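Long-range contacts in octenoyl-CoA reductase/carboxylase (Streptomyces sp., PDB 4A0S), which reductively carboxylates 2-octenoyl-CoA with NADPH to give an extender unit for polyketide biosynthesis: residues V55-E64 and W102-V112; I309-F319 and V332-H343. One frame throughout, in Å; residues are numbered along the deposited sequence.

Contact 1: V55-E64 and W102-V112; sequences VPMPELAPDE and WATRHDQPYHV
Trp102 on Ala61 and Pro62, Arg105 on Glu64, and Tyr110 on Val55 carry this contact in the GroES-like part of the medium-chain dehydrogenase fold. Strand 110-112 packs on the strand residues Val55 and Pro56, while the 3-10 segment 102-106 faces the loop that follows and its type I turn, Ala61 to Glu64. One face of the indole lies against that turn: Ala61 CA stands 3.6 Å from the centroid of the six-membered ring of Trp102, 10° off the normal, and Pro62 CD makes a second CH-pi contact over the five-membered ring. Glu59 comes to the indole edge, its carboxylate steep to the ring. Trp102 NE1 is hydrogen-bonded to Ile126 O of a second subunit, so this packing borders an interface. At the other end of the contact, Val55 CB sits over a face of the Tyr110 ring, 4.0 Å from its centroid, and Pro56 CD is 3.5 Å from Tyr110 CE1. Beside the indole, Arg105, bent at chi3, grips the Glu64 carboxylate end-on, the planes 24° apart. Arg105 NE bonds back to Trp102 O at 2.7 Å, which, with the bonds of NH1 and NH2, fixes the rotation of the group. Glu64 OE1 also accepts from Ala61 N, tying the salt bridge into the turn. Arg105 NH1 gives to Glu59 O at 2.6 Å, and Arg105 NH2 meets Glu64 OE2 at 2.5 Å, nearly straight at 173°.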
loop_
_atom_site.group_PDB
_atom_site.type_symbol
_atom_site.label_atom_id
_atom_site.label_comp_id
_atom_site.label_asym_id
_atom_site.label_seq_id
_atom_site.Cartn_x
_atom_site.Cartn_y
_atom_site.Cartn_z
ATOM N N VAL A 55 -2.810 34.980 30.903
ATOM C CA VAL A 55 -2.081 35.322 29.709
ATOM C C VAL A 55 -3.057 36.039 28.784
ATOM O O VAL A 55 -4.266 35.826 28.880
ATOM C CB VAL A 55 -1.477 34.070 28.994
ATOM C CG1 VAL A 55 -0.436 33.381 29.863
ATOM C CG2 VAL A 55 -2.574 33.110 28.605
ATOM N N PRO A 56 -2.546 36.892 27.889
ATOM C CA PRO A 56 -3.443 37.610 26.991
ATOM C C PRO A 56 -4.221 36.655 26.104
ATOM O O PRO A 56 -3.647 35.710 25.562
ATOM C CB PRO A 56 -2.483 38.436 26.140
ATOM C CG PRO A 56 -1.314 38.672 27.057
ATOM C CD PRO A 56 -1.154 37.367 27.769
ATOM N N MET A 57 -5.521 36.899 25.970
ATOM C CA MET A 57 -6.331 36.219 24.966
ATOM C C MET A 57 -5.898 36.676 23.567
ATOM O O MET A 57 -5.991 37.867 23.275
ATOM C CB MET A 57 -7.798 36.574 25.164
ATOM C CG MET A 57 -8.724 35.982 24.132
ATOM S SD MET A 57 -8.752 34.174 24.205
ATOM C CE MET A 57 -9.700 33.884 25.686
ATOM N N PRO A 58 -5.454 35.741 22.698
ATOM C CA PRO A 58 -5.078 36.192 21.355
ATOM C C PRO A 58 -6.294 36.432 20.485
ATOM O O PRO A 58 -7.400 36.001 20.824
ATOM C CB PRO A 58 -4.284 35.008 20.802
ATOM C CG PRO A 58 -4.910 33.831 21.445
ATOM C CD PRO A 58 -5.255 34.285 22.846
ATOM N N GLU A 59 -6.080 37.137 19.385
ATOM C CA GLU A 59 -7.089 37.295 18.372
ATOM C C GLU A 59 -7.224 35.982 17.602
ATOM O O GLU A 59 -6.230 35.297 17.291
ATOM C CB GLU A 59 -6.719 38.443 17.456
ATOM C CG GLU A 59 -7.685 38.718 16.322
ATOM C CD GLU A 59 -7.170 39.794 15.377
ATOM O OE1 GLU A 59 -5.969 40.144 15.447
ATOM O OE2 GLU A 59 -7.975 40.289 14.560
ATOM N N LEU A 60 -8.470 35.624 17.343
ATOM C CA LEU A 60 -8.783 34.390 16.653
ATOM C C LEU A 60 -8.601 34.541 15.139
ATOM O O LEU A 60 -9.112 35.466 14.533
ATOM C CB LEU A 60 -10.226 34.036 16.971
ATOM C CG LEU A 60 -10.627 32.578 17.045
ATOM C CD1 LEU A 60 -9.747 31.814 18.053
ATOM C CD2 LEU A 60 -12.081 32.572 17.424
ATOM N N ALA A 61 -7.856 33.629 14.538
ATOM C CA ALA A 61 -7.670 33.607 13.085
ATOM C C ALA A 61 -8.954 33.112 12.457
ATOM O O ALA A 61 -9.777 32.527 13.142
ATOM C CB ALA A 61 -6.508 32.686 12.718
ATOM N N PRO A 62 -9.134 33.325 11.144
ATOM C CA PRO A 62 -10.442 32.967 10.595
ATOM C C PRO A 62 -10.721 31.466 10.551
ATOM O O PRO A 62 -11.884 31.061 10.469
ATOM C CB PRO A 62 -10.413 33.544 9.176
ATOM C CG PRO A 62 -8.960 33.746 8.876
ATOM C CD PRO A 62 -8.299 34.046 10.173
ATOM N N ASP A 63 -9.674 30.653 10.616
ATOM C CA ASP A 63 -9.837 29.211 10.509
ATOM C C ASP A 63 -9.727 28.604 11.912
ATOM O O ASP A 63 -9.631 27.393 12.071
ATOM C CB ASP A 63 -8.749 28.635 9.621
ATOM C CG ASP A 63 -7.363 28.830 10.210
ATOM O OD1 ASP A 63 -7.145 29.834 10.942
ATOM O OD2 ASP A 63 -6.484 27.973 9.964
ATOM N N GLU A 64 -9.757 29.459 12.924
ATOM C CA GLU A 64 -9.546 28.988 14.284
ATOM C C GLU A 64 -10.796 29.004 15.118
ATOM O O GLU A 64 -11.760 29.691 14.806
ATOM C CB GLU A 64 -8.489 29.825 14.972
ATOM C CG GLU A 64 -7.082 29.423 14.617
ATOM C CD GLU A 64 -6.070 30.442 15.096
ATOM O OE1 GLU A 64 -6.465 31.427 15.755
ATOM O OE2 GLU A 64 -4.869 30.276 14.805
ATOM N N TRP A 102 -1.151 35.409 10.486
ATOM C CA TRP A 102 -1.738 34.944 11.729
ATOM C C TRP A 102 -0.763 34.197 12.606
ATOM O O TRP A 102 -0.943 34.157 13.821
ATOM C CB TRP A 102 -2.958 34.094 11.440
ATOM C CG TRP A 102 -4.093 34.921 10.962
ATOM C CD1 TRP A 102 -4.539 35.043 9.678
ATOM C CD2 TRP A 102 -4.925 35.771 11.767
ATOM N NE1 TRP A 102 -5.616 35.913 9.635
ATOM C CE2 TRP A 102 -5.867 36.377 10.903
ATOM C CE3 TRP A 102 -4.964 36.081 13.136
ATOM C CZ2 TRP A 102 -6.846 37.270 11.363
ATOM C CZ3 TRP A 102 -5.944 36.961 13.596
ATOM C CH2 TRP A 102 -6.865 37.552 12.703
ATOM N N ALA A 103 0.280 33.625 12.004
ATOM C CA ALA A 103 1.234 32.826 12.782
ATOM C C ALA A 103 2.008 33.648 13.801
ATOM O O ALA A 103 2.467 33.099 14.797
ATOM C CB ALA A 103 2.191 32.065 11.876
ATOM N N THR A 104 2.145 34.956 13.573
ATOM C CA THR A 104 3.032 35.740 14.447
ATOM C C THR A 104 2.517 35.746 15.884
ATOM O O THR A 104 3.285 35.908 16.806
ATOM C CB THR A 104 3.289 37.209 13.974
ATOM O OG1 THR A 104 2.162 38.018 14.297
ATOM C CG2 THR A 104 3.567 37.279 12.493
ATOM N N ARG A 105 1.215 35.545 16.061
ATOM C CA ARG A 105 0.624 35.498 17.401
ATOM C C ARG A 105 1.281 34.474 18.305
ATOM O O ARG A 105 1.342 34.675 19.514
ATOM C CB ARG A 105 -0.871 35.205 17.343
ATOM C CG ARG A 105 -1.732 36.300 16.705
ATOM C CD ARG A 105 -3.083 35.676 16.399
ATOM N NE ARG A 105 -2.875 34.422 15.662
ATOM C CZ ARG A 105 -3.674 33.365 15.689
ATOM N NH1 ARG A 105 -4.786 33.364 16.418
ATOM N NH2 ARG A 105 -3.355 32.307 14.968
ATOM N N HIS A 106 1.788 33.393 17.713
ATOM C CA HIS A 106 2.388 32.308 18.475
ATOM C C HIS A 106 3.653 32.701 19.205
ATOM O O HIS A 106 4.014 32.077 20.201
ATOM C CB HIS A 106 2.640 31.109 17.570
ATOM C CG HIS A 106 1.377 30.496 17.119
ATOM N ND1 HIS A 106 0.653 29.648 17.925
ATOM C CD2 HIS A 106 0.629 30.711 16.016
ATOM C CE1 HIS A 106 -0.466 29.317 17.307
ATOM N NE2 HIS A 106 -0.505 29.954 16.151
ATOM N N ASP A 107 4.294 33.757 18.720
ATOM C CA ASP A 107 5.555 34.177 19.291
ATOM C C ASP A 107 5.262 35.167 20.407
ATOM O O ASP A 107 4.964 36.340 20.184
ATOM C CB ASP A 107 6.491 34.708 18.205
ATOM C CG ASP A 107 7.767 35.298 18.764
ATOM O OD1 ASP A 107 8.136 35.009 19.930
ATOM O OD2 ASP A 107 8.414 36.044 18.006
ATOM N N GLN A 108 5.314 34.633 21.622
ATOM C CA GLN A 108 4.966 35.340 22.833
ATOM C C GLN A 108 6.021 35.022 23.891
ATOM O O GLN A 108 6.672 33.971 23.804
ATOM C CB GLN A 108 3.581 34.876 23.315
ATOM C CG GLN A 108 2.421 35.241 22.392
ATOM C CD GLN A 108 2.332 36.733 22.109
ATOM O OE1 GLN A 108 2.796 37.554 22.909
ATOM N NE2 GLN A 108 1.746 37.095 20.966
ATOM N N PRO A 109 6.194 35.921 24.892
ATOM C CA PRO A 109 7.119 35.676 26.002
ATOM C C PRO A 109 6.617 34.575 26.948
ATOM O O PRO A 109 7.314 34.195 27.897
ATOM C CB PRO A 109 7.174 37.026 26.740
ATOM C CG PRO A 109 6.290 37.968 26.018
ATOM C CD PRO A 109 5.451 37.186 25.053
ATOM N N TYR A 110 5.413 34.080 26.678
ATOM C CA TYR A 110 4.813 32.990 27.420
ATOM C C TYR A 110 4.454 31.920 26.406
ATOM O O TYR A 110 4.213 32.218 25.228
ATOM C CB TYR A 110 3.551 33.459 28.155
ATOM C CG TYR A 110 2.502 34.054 27.243
ATOM C CD1 TYR A 110 2.546 35.402 26.872
ATOM C CD2 TYR A 110 1.468 33.259 26.736
ATOM C CE1 TYR A 110 1.573 35.946 26.008
ATOM C CE2 TYR A 110 0.497 33.795 25.883
ATOM C CZ TYR A 110 0.559 35.128 25.528
ATOM O OH TYR A 110 -0.408 35.634 24.691
ATOM N N HIS A 111 4.440 30.675 26.856
ATOM C CA HIS A 111 3.974 29.605 26.022
ATOM C C HIS A 111 2.936 28.796 26.763
ATOM O O HIS A 111 3.253 28.134 27.750
ATOM C CB HIS A 111 5.114 28.710 25.594
ATOM C CG HIS A 111 4.687 27.635 24.652
ATOM N ND1 HIS A 111 5.526 26.618 24.258
ATOM C CD2 HIS A 111 3.509 27.426 24.015
ATOM C CE1 HIS A 111 4.881 25.831 23.416
ATOM N NE2 HIS A 111 3.655 26.297 23.256
ATOM N N VAL A 112 1.703 28.856 26.271
ATOM C CA VAL A 112 0.622 28.067 26.837
ATOM C C VAL A 112 0.650 26.655 26.272
ATOM O O VAL A 112 0.393 26.429 25.093
ATOM C CB VAL A 112 -0.734 28.719 26.625
ATOM C CG1 VAL A 112 -1.831 27.893 27.332
ATOM C CG2 VAL A 112 -0.697 30.182 27.138
HETATM O O HOH W 1 -2.863 33.421 25.437
#

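Contact 2: I309-F319 and V332-H343; sequences IVFEHTGRVTF and VVTCGSSSGYLH. With NAP (NADP nicotinamide-adenine-dinucleotide phosphate), chain F.
The beta-alpha-beta unit of the Rossmann-type domain, strand 309-312, helix 316-325 and strand 331-334, brings these segments together beside NADP. The strand segments run parallel, their axes 4.7 Å apart, and are joined by backbone hydrogen bonds from Val333 N to Val310 O and from Glu312 N to Val333 O. Beyond the strand ends the two loops interlock. Thr314 O accepts from Ser339 N at 2.7 Å and from Ser339 OG at 2.6 Å, the donors reaching it from opposite faces of the carbonyl plane. Ser339 OG in turn receives Val317 N at 3.0 Å, an almost straight bond (172°). Gly315 passes close over Ser337, with CA atoms 3.5 Å apart. Arg316, extended from CG to NE, carries NH1 to Leu342 O at 2.5 Å, while its NH2 forms a salt bridge with Asp283. Phe319 and His343 meet obliquely, planes at 37°, and Phe345 of a third subunit touches both rings. On the cofactor side, His313 NE2 is hydrogen-bonded to Trp227 O, and a water joins His313 ND1, Ser338 OG and NAP O4B; Ser338 OG is also hydrogen-bonded to NAP O3D at 2.7 Å, a pair in which either hydroxyl could donate.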
loop_
_atom_site.group_PDB
_atom_site.type_symbol
_atom_site.label_atom_id
_atom_site.label_comp_id
_atom_site.label_asym_id
_atom_site.label_seq_id
_atom_site.Cartn_x
_atom_site.Cartn_y
_atom_site.Cartn_z
ATOM N N ILE A 309 4.853 -6.261 14.801
ATOM C CA ILE A 309 5.045 -4.825 14.927
ATOM C C ILE A 309 5.615 -4.581 16.304
ATOM O O ILE A 309 5.122 -5.133 17.290
ATOM C CB ILE A 309 3.724 -4.045 14.784
ATOM C CG1 ILE A 309 3.096 -4.257 13.403
ATOM C CG2 ILE A 309 3.933 -2.531 15.028
ATOM C CD1 ILE A 309 1.611 -3.931 13.399
ATOM N N VAL A 310 6.652 -3.759 16.357
ATOM C CA VAL A 310 7.174 -3.302 17.614
ATOM C C VAL A 310 6.800 -1.843 17.709
ATOM O O VAL A 310 7.112 -1.037 16.833
ATOM C CB VAL A 310 8.689 -3.453 17.703
ATOM C CG1 VAL A 310 9.175 -2.974 19.046
ATOM C CG2 VAL A 310 9.075 -4.900 17.446
ATOM N N PHE A 311 6.138 -1.525 18.804
ATOM C CA PHE A 311 5.624 -0.200 19.062
ATOM C C PHE A 311 6.668 0.504 19.911
ATOM O O PHE A 311 6.828 0.223 21.101
ATOM C CB PHE A 311 4.290 -0.332 19.787
ATOM C CG PHE A 311 3.576 0.965 20.010
ATOM C CD1 PHE A 311 3.796 1.701 21.166
ATOM C CD2 PHE A 311 2.661 1.431 19.081
ATOM C CE1 PHE A 311 3.125 2.909 21.384
ATOM C CE2 PHE A 311 1.972 2.618 19.292
ATOM C CZ PHE A 311 2.218 3.367 20.446
ATOM N N GLU A 312 7.430 1.375 19.256
ATOM C CA GLU A 312 8.519 2.095 19.878
ATOM C C GLU A 312 8.188 3.518 20.273
ATOM O O GLU A 312 7.331 4.166 19.683
ATOM C CB GLU A 312 9.716 2.122 18.936
ATOM C CG GLU A 312 10.715 1.083 19.251
ATOM C CD GLU A 312 11.560 1.459 20.447
ATOM O OE1 GLU A 312 11.494 2.616 20.885
ATOM O OE2 GLU A 312 12.304 0.599 20.928
ATOM N N HIS A 313 8.901 4.002 21.282
ATOM C CA HIS A 313 8.842 5.399 21.690
ATOM C C HIS A 313 9.778 5.582 22.873
ATOM O O HIS A 313 10.130 6.693 23.228
ATOM C CB HIS A 313 7.433 5.788 22.086
ATOM C CG HIS A 313 6.842 4.894 23.122
ATOM N ND1 HIS A 313 6.956 5.142 24.475
ATOM C CD2 HIS A 313 6.115 3.758 23.005
ATOM C CE1 HIS A 313 6.321 4.195 25.144
ATOM N NE2 HIS A 313 5.806 3.345 24.275
ATOM N N THR A 314 10.173 4.459 23.466
ATOM C CA THR A 314 11.055 4.456 24.619
ATOM C C THR A 314 12.444 4.883 24.219
ATOM O O THR A 314 13.167 5.423 25.037
ATOM C CB THR A 314 11.112 3.082 25.282
ATOM O OG1 THR A 314 10.909 2.063 24.294
ATOM C CG2 THR A 314 10.031 2.985 26.336
ATOM N N GLY A 315 12.818 4.610 22.972
ATOM C CA GLY A 315 13.988 5.246 22.362
ATOM C C GLY A 315 15.243 4.412 22.280
ATOM O O GLY A 315 15.177 3.195 22.122
ATOM N N ARG A 316 16.377 5.100 22.411
ATOM C CA ARG A 316 17.728 4.546 22.260
ATOM C C ARG A 316 17.942 3.236 23.025
ATOM O O ARG A 316 18.533 2.280 22.515
ATOM C CB ARG A 316 18.738 5.630 22.685
ATOM C CG ARG A 316 20.064 5.158 23.201
ATOM C CD ARG A 316 21.083 6.286 23.241
ATOM N NE ARG A 316 22.421 5.712 23.414
ATOM C CZ ARG A 316 23.194 5.274 22.420
ATOM N NH1 ARG A 316 22.804 5.369 21.153
ATOM N NH2 ARG A 316 24.380 4.756 22.689
ATOM N N VAL A 317 17.417 3.181 24.238
ATOM C CA VAL A 317 17.642 2.048 25.126
ATOM C C VAL A 317 17.042 0.765 24.558
ATOM O O VAL A 317 17.645 -0.298 24.643
ATOM C CB VAL A 317 17.085 2.350 26.530
ATOM C CG1 VAL A 317 16.970 1.087 27.351
ATOM C CG2 VAL A 317 17.992 3.337 27.233
ATOM N N THR A 318 15.861 0.887 23.965
ATOM C CA THR A 318 15.101 -0.267 23.493
ATOM C C THR A 318 15.183 -0.453 21.990
ATOM O O THR A 318 14.822 -1.512 21.470
ATOM C CB THR A 318 13.614 -0.125 23.853
ATOM O OG1 THR A 318 13.117 1.107 23.324
ATOM C CG2 THR A 318 13.442 -0.121 25.358
ATOM N N PHE A 319 15.616 0.577 21.278
ATOM C CA PHE A 319 15.426 0.559 19.836
ATOM C C PHE A 319 16.206 -0.541 19.139
ATOM O O PHE A 319 15.693 -1.161 18.224
ATOM C CB PHE A 319 15.741 1.902 19.206
ATOM C CG PHE A 319 15.372 1.970 17.762
ATOM C CD1 PHE A 319 14.083 2.285 17.386
ATOM C CD2 PHE A 319 16.307 1.682 16.780
ATOM C CE1 PHE A 319 13.722 2.340 16.052
ATOM C CE2 PHE A 319 15.943 1.725 15.431
ATOM C CZ PHE A 319 14.653 2.045 15.081
ATOM N N VAL A 332 9.158 -1.881 13.001
ATOM C CA VAL A 332 9.325 -1.108 14.196
ATOM C C VAL A 332 8.700 0.242 13.852
ATOM O O VAL A 332 9.144 0.912 12.928
ATOM C CB VAL A 332 10.804 -0.920 14.549
ATOM C CG1 VAL A 332 10.926 -0.038 15.785
ATOM C CG2 VAL A 332 11.479 -2.257 14.756
ATOM N N VAL A 333 7.652 0.610 14.561
ATOM C CA VAL A 333 7.043 1.906 14.355
ATOM C C VAL A 333 7.384 2.743 15.568
ATOM O O VAL A 333 7.187 2.305 16.699
ATOM C CB VAL A 333 5.520 1.818 14.068
ATOM C CG1 VAL A 333 4.747 1.119 15.218
ATOM C CG2 VAL A 333 4.940 3.197 13.741
ATOM N N THR A 334 7.937 3.928 15.329
ATOM C CA THR A 334 8.430 4.751 16.422
ATOM C C THR A 334 7.911 6.170 16.329
ATOM O O THR A 334 7.867 6.750 15.235
ATOM C CB THR A 334 9.977 4.805 16.452
ATOM O OG1 THR A 334 10.397 5.684 17.504
ATOM C CG2 THR A 334 10.539 5.291 15.109
ATOM N N CYS A 335 7.537 6.725 17.476
ATOM C CA CYS A 335 7.064 8.109 17.526
ATOM C C CYS A 335 7.782 8.895 18.594
ATOM O O CYS A 335 7.366 9.998 18.961
ATOM C CB CYS A 335 5.570 8.143 17.832
ATOM S SG CYS A 335 5.146 7.554 19.492
ATOM N N GLY A 336 8.882 8.350 19.091
ATOM C CA GLY A 336 9.522 9.010 20.208
ATOM C C GLY A 336 10.792 8.324 20.604
ATOM O O GLY A 336 11.145 7.283 20.065
ATOM N N SER A 337 11.474 8.945 21.554
ATOM C CA SER A 337 12.752 8.471 22.018
ATOM C C SER A 337 12.941 8.953 23.447
ATOM O O SER A 337 13.853 9.717 23.721
ATOM C CB SER A 337 13.859 9.026 21.130
ATOM O OG SER A 337 13.833 8.444 19.857
ATOM N N SER A 338 12.076 8.526 24.360
ATOM C CA SER A 338 12.117 9.069 25.730
ATOM C C SER A 338 13.485 8.873 26.367
ATOM O O SER A 338 13.965 9.743 27.074
ATOM C CB SER A 338 11.085 8.400 26.611
ATOM O OG SER A 338 9.804 8.520 26.050
ATOM N N SER A 339 14.112 7.727 26.090
ATOM C CA SER A 339 15.393 7.390 26.707
ATOM C C SER A 339 16.558 8.026 25.970
ATOM O O SER A 339 17.685 7.861 26.364
ATOM C CB SER A 339 15.584 5.872 26.752
ATOM O OG SER A 339 15.726 5.366 25.452
ATOM N N GLY A 340 16.268 8.735 24.882
ATOM C CA GLY A 340 17.306 9.369 24.079
ATOM C C GLY A 340 17.103 9.083 22.604
ATOM O O GLY A 340 16.828 7.960 22.221
ATOM N N TYR A 341 17.277 10.099 21.771
ATOM C CA TYR A 341 16.968 9.974 20.343
ATOM C C TYR A 341 18.110 9.485 19.456
ATOM O O TYR A 341 17.915 9.280 18.265
ATOM C CB TYR A 341 16.456 11.302 19.813
ATOM C CG TYR A 341 17.361 12.484 20.088
ATOM C CD1 TYR A 341 18.542 12.677 19.371
ATOM C CD2 TYR A 341 17.014 13.425 21.049
ATOM C CE1 TYR A 341 19.361 13.766 19.628
ATOM C CE2 TYR A 341 17.808 14.516 21.303
ATOM C CZ TYR A 341 18.973 14.685 20.600
ATOM O OH TYR A 341 19.749 15.774 20.878
ATOM N N LEU A 342 19.307 9.353 20.013
ATOM C CA LEU A 342 20.428 8.828 19.248
ATOM C C LEU A 342 20.318 7.328 19.245
ATOM O O LEU A 342 20.858 6.641 20.110
ATOM C CB LEU A 342 21.767 9.285 19.834
ATOM C CG LEU A 342 22.040 10.778 19.694
ATOM C CD1 LEU A 342 23.408 11.154 20.233
ATOM C CD2 LEU A 342 21.902 11.149 18.227
ATOM N N HIS A 343 19.564 6.819 18.287
ATOM C CA HIS A 343 19.330 5.390 18.210
ATOM C C HIS A 343 20.505 4.726 17.562
ATOM O O HIS A 343 21.055 5.251 16.609
ATOM C CB HIS A 343 18.097 5.116 17.380
ATOM C CG HIS A 343 16.820 5.490 18.061
ATOM N ND1 HIS A 343 15.593 5.057 17.608
ATOM C CD2 HIS A 343 16.579 6.229 19.172
ATOM C CE1 HIS A 343 14.649 5.523 18.412
ATOM N NE2 HIS A 343 15.222 6.234 19.369
HETATM P PA NAP F . 4.249 8.220 29.277
HETATM O O1A NAP F . 2.700 8.239 29.560
HETATM O O2A NAP F . 5.137 8.763 30.357
HETATM O O5B NAP F . 4.611 6.744 29.034
HETATM C C5B NAP F . 5.934 6.472 28.616
HETATM C C4B NAP F . 6.238 5.046 29.045
HETATM O O4B NAP F . 7.564 4.776 28.568
HETATM C C3B NAP F . 6.256 4.862 30.578
HETATM O O3B NAP F . 5.163 4.017 30.877
HETATM C C2B NAP F . 7.513 4.050 30.849
HETATM O O2B NAP F . 7.275 2.646 30.754
HETATM C C1B NAP F . 8.429 4.422 29.739
HETATM N N9A NAP F . 9.159 5.652 30.138
HETATM C C8A NAP F . 8.750 6.673 30.908
HETATM N N7A NAP F . 9.706 7.608 30.989
HETATM C C5A NAP F . 10.716 7.157 30.259
HETATM C C6A NAP F . 11.964 7.666 29.995
HETATM N N6A NAP F . 12.314 8.852 30.490
HETATM N N1A NAP F . 12.772 6.965 29.214
HETATM C C2A NAP F . 12.400 5.800 28.690
HETATM N N3A NAP F . 11.226 5.264 28.938
HETATM C C4A NAP F . 10.373 5.935 29.718
HETATM O O3 NAP F . 4.578 8.994 27.915
HETATM P PN NAP F . 3.798 8.732 26.535
HETATM O O1N NAP F . 2.676 9.828 26.577
HETATM O O2N NAP F . 3.393 7.297 26.315
HETATM O O5D NAP F . 4.953 9.222 25.549
HETATM C C5D NAP F . 6.069 8.344 25.439
HETATM C C4D NAP F . 6.986 8.995 24.444
HETATM O O4D NAP F . 6.208 9.145 23.205
HETATM C C3D NAP F . 7.401 10.413 24.838
HETATM O O3D NAP F . 8.781 10.478 24.423
HETATM C C2D NAP F . 6.525 11.309 23.990
HETATM O O2D NAP F . 7.163 12.578 23.717
HETATM C C1D NAP F . 6.525 10.481 22.720
HETATM N N1N NAP F . 5.276 10.759 22.052
HETATM C C2N NAP F . 5.344 11.073 20.711
HETATM C C3N NAP F . 4.151 11.323 20.095
HETATM C C7N NAP F . 4.228 11.674 18.660
HETATM O O7N NAP F . 5.291 11.629 18.033
HETATM N N7N NAP F . 3.079 12.066 18.180
HETATM C C4N NAP F . 2.926 11.267 20.769
HETATM C C5N NAP F . 2.843 10.939 22.111
HETATM C C6N NAP F . 4.039 10.675 22.758
HETATM P P2B NAP F . 8.408 1.716 31.418
HETATM O O1X NAP F . 7.503 0.363 31.486
HETATM O O2X NAP F . 9.648 1.513 30.409
HETATM O O3X NAP F . 8.674 2.431 32.720
HETATM O O HOH W 2 11.858 4.874 19.369
HETATM O O HOH W 3 8.700 6.288 26.477
#

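In the fold
Contact 1 closes before contact 2 opens along the chain, and their centres lie 33 Å apart, with nearest atoms about 17 Å apart, so neither touches the other. They sit in the two halves of the dehydrogenase architecture: 55-64 with 102-112 in the GroES-like half, away from the cofactor and acyl-CoA sites, and 309-319 with 332-343 in the nucleotide-binding half. Contact 2 supplies five residues of the NADP pocket, whose cofactor is also held by Trp80, Gly232, Leu233, Ser253, Lys257 and Gln405; the nearest atoms of bound octanoyl-CoA and Gly336 are about 6 Å apart. Both contacts border subunit interfaces of the tetramer, but with different partners, a second subunit at contact 1 and a third at contact 2.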